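Local coordinates for hypothetical protein (Lactobacillus plantarum, PDB 2IAY) that is of unknown function but may have a role in amino-acid metabolism, at residues 45-59 / 91-103. Residues are numbered along the deposited sequence; the frame is centred on the assembly and turned at random.
Sequences RSLDPTSPYQAAFKL and HPEAVEQLRYILA. With GOL (glycerol), chain C.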
loop_
_atom_site.group_PDB
_atom_site.type_symbol
_atom_site.label_atom_id
_atom_site.label_comp_id
_atom_site.label_asym_id
_atom_site.label_seq_id
_atom_site.Cartn_x
_atom_site.Cartn_y
_atom_site.Cartn_z
ATOM N N ARG A 45 0.130 -6.021 -4.279
ATOM C CA ARG A 45 1.280 -6.411 -5.098
ATOM C C ARG A 45 2.250 -7.279 -4.339
ATOM O O ARG A 45 2.548 -7.008 -3.193
ATOM C CB ARG A 45 2.058 -5.201 -5.620
ATOM C CG ARG A 45 1.333 -4.375 -6.682
ATOM C CD ARG A 45 1.224 -5.112 -8.012
ATOM N NE ARG A 45 0.578 -4.292 -9.018
ATOM C CZ ARG A 45 -0.730 -4.207 -9.245
ATOM N NH1 ARG A 45 -1.613 -4.862 -8.510
ATOM N NH2 ARG A 45 -1.173 -3.431 -10.238
ATOM N N SER A 46 2.740 -8.309 -5.010
ATOM C CA SER A 46 3.873 -9.084 -4.539
ATOM C C SER A 46 5.147 -8.264 -4.553
ATOM O O SER A 46 5.334 -7.403 -5.387
ATOM C CB SER A 46 4.057 -10.278 -5.421
ATOM O OG SER A 46 2.983 -11.131 -5.201
ATOM N N LEU A 47 6.003 -8.526 -3.593
ATOM C CA LEU A 47 7.326 -7.958 -3.507
ATOM C C LEU A 47 8.371 -9.072 -3.432
ATOM O O LEU A 47 8.290 -9.999 -2.605
ATOM C CB LEU A 47 7.478 -7.073 -2.277
ATOM C CG LEU A 47 6.464 -5.943 -2.116
ATOM C CD1 LEU A 47 6.670 -5.248 -0.770
ATOM C CD2 LEU A 47 6.515 -4.938 -3.287
ATOM N N ASP A 48 9.394 -8.935 -4.288
ATOM C CA ASP A 48 10.607 -9.761 -4.238
ATOM C C ASP A 48 10.344 -11.269 -4.164
ATOM O O ASP A 48 10.811 -11.937 -3.258
ATOM C CB ASP A 48 11.507 -9.296 -3.068
ATOM C CG ASP A 48 12.924 -9.843 -3.132
ATOM O OD1 ASP A 48 13.331 -10.313 -4.213
ATOM O OD2 ASP A 48 13.597 -9.808 -2.084
ATOM N N PRO A 49 9.646 -11.820 -5.150
ATOM C CA PRO A 49 9.454 -13.281 -5.168
ATOM C C PRO A 49 10.695 -14.035 -5.590
ATOM O O PRO A 49 11.546 -13.503 -6.353
ATOM C CB PRO A 49 8.336 -13.464 -6.191
ATOM C CG PRO A 49 8.562 -12.338 -7.151
ATOM C CD PRO A 49 8.946 -11.169 -6.267
ATOM N N THR A 50 10.812 -15.287 -5.143
ATOM C CA THR A 50 11.844 -16.150 -5.605
ATOM C C THR A 50 11.411 -17.023 -6.794
ATOM O O THR A 50 12.265 -17.525 -7.486
ATOM C CB THR A 50 12.379 -17.044 -4.471
ATOM O OG1 THR A 50 11.259 -17.655 -3.820
ATOM C CG2 THR A 50 13.208 -16.215 -3.462
ATOM N N SER A 51 10.101 -17.182 -6.973
ATOM C CA SER A 51 9.522 -17.955 -8.076
ATOM C C SER A 51 8.065 -17.542 -8.123
ATOM O O SER A 51 7.617 -16.848 -7.212
ATOM C CB SER A 51 9.735 -19.446 -7.861
ATOM O OG SER A 51 9.022 -19.897 -6.743
ATOM N N PRO A 52 7.297 -17.967 -9.136
ATOM C CA PRO A 52 5.918 -17.508 -9.212
ATOM C C PRO A 52 5.115 -17.875 -7.976
ATOM O O PRO A 52 5.190 -18.995 -7.481
ATOM C CB PRO A 52 5.393 -18.183 -10.485
ATOM C CG PRO A 52 6.639 -18.317 -11.304
ATOM C CD PRO A 52 7.680 -18.719 -10.344
ATOM N N TYR A 53 4.419 -16.886 -7.434
ATOM C CA TYR A 53 3.548 -17.069 -6.256
ATOM C C TYR A 53 4.314 -17.429 -4.992
ATOM O O TYR A 53 3.770 -17.974 -4.054
ATOM C CB TYR A 53 2.408 -18.071 -6.539
ATOM C CG TYR A 53 1.721 -17.745 -7.807
ATOM C CD1 TYR A 53 0.908 -16.612 -7.937
ATOM C CD2 TYR A 53 1.897 -18.552 -8.915
ATOM C CE1 TYR A 53 0.294 -16.298 -9.120
ATOM C CE2 TYR A 53 1.331 -18.229 -10.096
ATOM C CZ TYR A 53 0.525 -17.100 -10.223
ATOM O OH TYR A 53 -0.070 -16.838 -11.403
ATOM N N GLN A 54 5.595 -17.070 -4.956
ATOM C CA GLN A 54 6.440 -17.237 -3.768
ATOM C C GLN A 54 7.076 -15.890 -3.462
ATOM O O GLN A 54 8.267 -15.722 -3.504
ATOM C CB GLN A 54 7.474 -18.334 -3.957
ATOM C CG GLN A 54 6.909 -19.725 -4.185
ATOM C CD GLN A 54 6.120 -20.239 -2.996
ATOM O OE1 GLN A 54 6.317 -19.832 -1.861
ATOM N NE2 GLN A 54 5.200 -21.132 -3.272
ATOM N N ALA A 55 6.232 -14.946 -3.091
ATOM C CA ALA A 55 6.672 -13.592 -2.724
ATOM C C ALA A 55 7.350 -13.578 -1.373
ATOM O O ALA A 55 6.922 -14.288 -0.454
ATOM C CB ALA A 55 5.464 -12.653 -2.694
ATOM N N ALA A 56 8.361 -12.737 -1.200
ATOM C CA ALA A 56 8.882 -12.492 0.137
ATOM C C ALA A 56 7.836 -11.739 0.990
ATOM O O ALA A 56 7.626 -12.024 2.158
ATOM C CB ALA A 56 10.150 -11.694 0.069
ATOM N N PHE A 57 7.165 -10.779 0.355
ATOM C CA PHE A 57 6.217 -9.911 1.032
ATOM C C PHE A 57 5.104 -9.552 0.055
ATOM O O PHE A 57 5.254 -9.721 -1.141
ATOM C CB PHE A 57 6.892 -8.608 1.548
ATOM C CG PHE A 57 8.113 -8.837 2.374
ATOM C CD1 PHE A 57 7.997 -9.301 3.687
ATOM C CD2 PHE A 57 9.371 -8.649 1.848
ATOM C CE1 PHE A 57 9.102 -9.543 4.422
ATOM C CE2 PHE A 57 10.495 -8.863 2.627
ATOM C CZ PHE A 57 10.354 -9.321 3.894
ATOM N N LYS A 58 4.032 -8.981 0.592
ATOM C CA LYS A 58 3.027 -8.303 -0.221
ATOM C C LYS A 58 2.745 -6.955 0.362
ATOM O O LYS A 58 2.759 -6.755 1.592
ATOM C CB LYS A 58 1.736 -9.091 -0.312
ATOM C CG LYS A 58 1.994 -10.505 -0.890
ATOM C CD LYS A 58 0.739 -11.281 -1.139
ATOM C CE LYS A 58 0.971 -12.460 -2.139
ATOM N NZ LYS A 58 -0.158 -12.462 -3.110
ATOM N N LEU A 59 2.460 -6.019 -0.519
ATOM C CA LEU A 59 1.929 -4.719 -0.170
ATOM C C LEU A 59 0.419 -4.759 -0.428
ATOM O O LEU A 59 -0.012 -5.132 -1.505
ATOM C CB LEU A 59 2.552 -3.679 -1.090
ATOM C CG LEU A 59 1.980 -2.272 -1.011
ATOM C CD1 LEU A 59 2.154 -1.623 0.393
ATOM C CD2 LEU A 59 2.619 -1.441 -2.096
ATOM N N HIS A 91 16.032 -5.758 3.702
ATOM C CA HIS A 91 15.300 -6.138 2.471
ATOM C C HIS A 91 15.301 -5.014 1.450
ATOM O O HIS A 91 14.255 -4.552 1.015
ATOM C CB HIS A 91 13.862 -6.545 2.855
ATOM C CG HIS A 91 13.822 -7.576 3.943
ATOM N ND1 HIS A 91 14.091 -8.900 3.700
ATOM C CD2 HIS A 91 13.607 -7.466 5.270
ATOM C CE1 HIS A 91 14.018 -9.569 4.838
ATOM N NE2 HIS A 91 13.719 -8.721 5.803
ATOM N N PRO A 92 16.484 -4.628 1.001
ATOM C CA PRO A 92 16.525 -3.481 0.090
ATOM C C PRO A 92 15.801 -3.661 -1.248
ATOM O O PRO A 92 15.250 -2.714 -1.732
ATOM C CB PRO A 92 18.042 -3.251 -0.139
ATOM C CG PRO A 92 18.628 -4.571 0.161
ATOM C CD PRO A 92 17.835 -5.127 1.308
ATOM N N GLU A 93 15.816 -4.859 -1.831
ATOM C CA GLU A 93 15.120 -5.034 -3.109
ATOM C C GLU A 93 13.602 -4.869 -2.909
ATOM O O GLU A 93 12.919 -4.298 -3.770
ATOM C CB GLU A 93 15.434 -6.363 -3.798
ATOM C CG GLU A 93 16.864 -6.474 -4.270
ATOM C CD GLU A 93 17.213 -7.859 -4.798
ATOM O OE1 GLU A 93 16.336 -8.701 -5.070
ATOM O OE2 GLU A 93 18.420 -8.132 -4.920
ATOM N N ALA A 94 13.054 -5.437 -1.851
ATOM C CA ALA A 94 11.620 -5.285 -1.547
ATOM C C ALA A 94 11.301 -3.814 -1.322
ATOM O O ALA A 94 10.268 -3.339 -1.786
ATOM C CB ALA A 94 11.231 -6.143 -0.344
ATOM N N VAL A 95 12.153 -3.105 -0.578
ATOM C CA VAL A 95 11.923 -1.678 -0.326
ATOM C C VAL A 95 11.964 -0.900 -1.637
ATOM O O VAL A 95 11.095 -0.065 -1.863
ATOM C CB VAL A 95 12.942 -1.113 0.678
ATOM C CG1 VAL A 95 12.805 0.410 0.735
ATOM C CG2 VAL A 95 12.734 -1.719 2.045
ATOM N N GLU A 96 12.930 -1.181 -2.510
ATOM C CA GLU A 96 12.954 -0.462 -3.784
ATOM C C GLU A 96 11.690 -0.690 -4.600
ATOM O O GLU A 96 11.153 0.259 -5.217
ATOM C CB GLU A 96 14.176 -0.839 -4.605
ATOM C CG GLU A 96 15.469 -0.222 -4.044
ATOM C CD GLU A 96 15.312 1.300 -3.843
ATOM O OE1 GLU A 96 15.075 2.065 -4.812
ATOM O OE2 GLU A 96 15.327 1.748 -2.665
ATOM N N GLN A 97 11.197 -1.928 -4.625
ATOM C CA GLN A 97 9.989 -2.234 -5.380
ATOM C C GLN A 97 8.787 -1.527 -4.761
ATOM O O GLN A 97 7.946 -0.973 -5.459
ATOM C CB GLN A 97 9.803 -3.759 -5.456
ATOM C CG GLN A 97 8.654 -4.176 -6.342
ATOM C CD GLN A 97 8.502 -5.660 -6.444
ATOM O OE1 GLN A 97 9.271 -6.412 -5.841
ATOM N NE2 GLN A 97 7.460 -6.082 -7.133
ATOM N N LEU A 98 8.673 -1.594 -3.446
ATOM C CA LEU A 98 7.597 -0.877 -2.747
ATOM C C LEU A 98 7.612 0.606 -3.052
ATOM O O LEU A 98 6.604 1.222 -3.362
ATOM C CB LEU A 98 7.710 -1.155 -1.248
ATOM C CG LEU A 98 6.695 -0.404 -0.373
ATOM C CD1 LEU A 98 6.094 -1.335 0.755
ATOM C CD2 LEU A 98 7.220 0.868 0.186
ATOM N N ARG A 99 8.794 1.196 -2.959
ATOM C CA ARG A 99 8.899 2.627 -3.256
ATOM C C ARG A 99 8.535 2.976 -4.689
ATOM O O ARG A 99 7.932 4.011 -4.958
ATOM C CB ARG A 99 10.291 3.135 -2.921
ATOM C CG ARG A 99 10.627 3.220 -1.431
ATOM C CD ARG A 99 9.724 4.171 -0.656
ATOM N NE ARG A 99 10.360 4.439 0.648
ATOM C CZ ARG A 99 9.877 4.187 1.854
ATOM N NH1 ARG A 99 8.622 3.842 2.017
ATOM N NH2 ARG A 99 10.677 4.275 2.908
ATOM N N TYR A 100 8.899 2.109 -5.629
ATOM C CA TYR A 100 8.545 2.286 -7.022
ATOM C C TYR A 100 7.025 2.297 -7.210
ATOM O O TYR A 100 6.492 3.135 -7.909
ATOM C CB TYR A 100 9.223 1.151 -7.846
ATOM C CG TYR A 100 9.037 1.294 -9.337
ATOM C CD1 TYR A 100 7.913 0.822 -9.974
ATOM C CD2 TYR A 100 9.975 1.984 -10.089
ATOM C CE1 TYR A 100 7.751 1.016 -11.370
ATOM C CE2 TYR A 100 9.848 2.152 -11.444
ATOM C CZ TYR A 100 8.744 1.682 -12.065
ATOM O OH TYR A 100 8.630 1.879 -13.408
ATOM N N ILE A 101 6.349 1.333 -6.596
ATOM C CA ILE A 101 4.919 1.240 -6.669
ATOM C C ILE A 101 4.278 2.500 -6.097
ATOM O O ILE A 101 3.373 3.112 -6.695
ATOM C CB ILE A 101 4.407 -0.047 -5.940
ATOM C CG1 ILE A 101 4.860 -1.306 -6.681
ATOM C CG2 ILE A 101 2.881 -0.011 -5.792
ATOM C CD1 ILE A 101 4.826 -2.574 -5.824
ATOM N N LEU A 102 4.699 2.878 -4.893
ATOM C CA LEU A 102 4.105 4.035 -4.233
ATOM C C LEU A 102 4.441 5.355 -4.895
ATOM O O LEU A 102 3.674 6.289 -4.809
ATOM C CB LEU A 102 4.450 4.048 -2.749
ATOM C CG LEU A 102 3.957 2.843 -1.945
ATOM C CD1 LEU A 102 4.301 2.983 -0.463
ATOM C CD2 LEU A 102 2.462 2.647 -2.129
ATOM N N ALA A 103 5.565 5.428 -5.601
ATOM C CA ALA A 103 5.912 6.645 -6.301
ATOM C C ALA A 103 4.854 6.968 -7.339
ATOM O O ALA A 103 4.547 8.106 -7.570
ATOM C CB ALA A 103 7.284 6.486 -7.000
HETATM C C1 GOL C . -1.922 -10.346 -6.513
HETATM C C2 GOL C . -0.508 -9.805 -6.293
HETATM O O2 GOL C . 0.236 -10.776 -5.609
HETATM C C3 GOL C . 0.121 -9.390 -7.617
HETATM O O3 GOL C . 1.473 -8.959 -7.539
HETATM O O HOH W 1 14.190 -7.687 -0.377
HETATM O O HOH W 2 16.231 -10.049 -1.872
HETATM O O HOH W 3 13.645 -10.623 0.890
#
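L47 and F57, paired across a classic beta bulge in which A56 and F57 both face L47, lie against helix 92-103, whose axis runs at 15° to strand 57-59 and roughly antiparallel to strand 45-47. The slim A94 lets the chains come close, its CB 3.8 Å from F57 CD2. At the helix start F57 turns its edge onto the face of H91, the N-cap residue, in a T-shaped stack with planes 80° apart and F57 CZ over the imidazole centre. Further along, L47 CD2 lies 3.9 Å from I101 CD1, while L59 meets L98 CD1 with its CD1 and I101 CG2 and L102 CD2 with its CD2; M72 of strand 70-76 also touches L59 and L102. Q97, its chain extended to reach the backbone at D48, crosses over the CD2 methyl of L47 with its CG and CD and accepts a bond from D48 N at OE1 (3.0 Å, 159° at the hydrogen). D48 OD2 receives three waters, one of which takes the A94 N-H and so links the carboxylate to the first turn. With E93 OE1 only 3.5 Å from D48 OD1, a second water, bound weakly to E93 OE1, may ease repulsion between the acids, leaving apolar packing and one direct hydrogen bond to join helix and sheet.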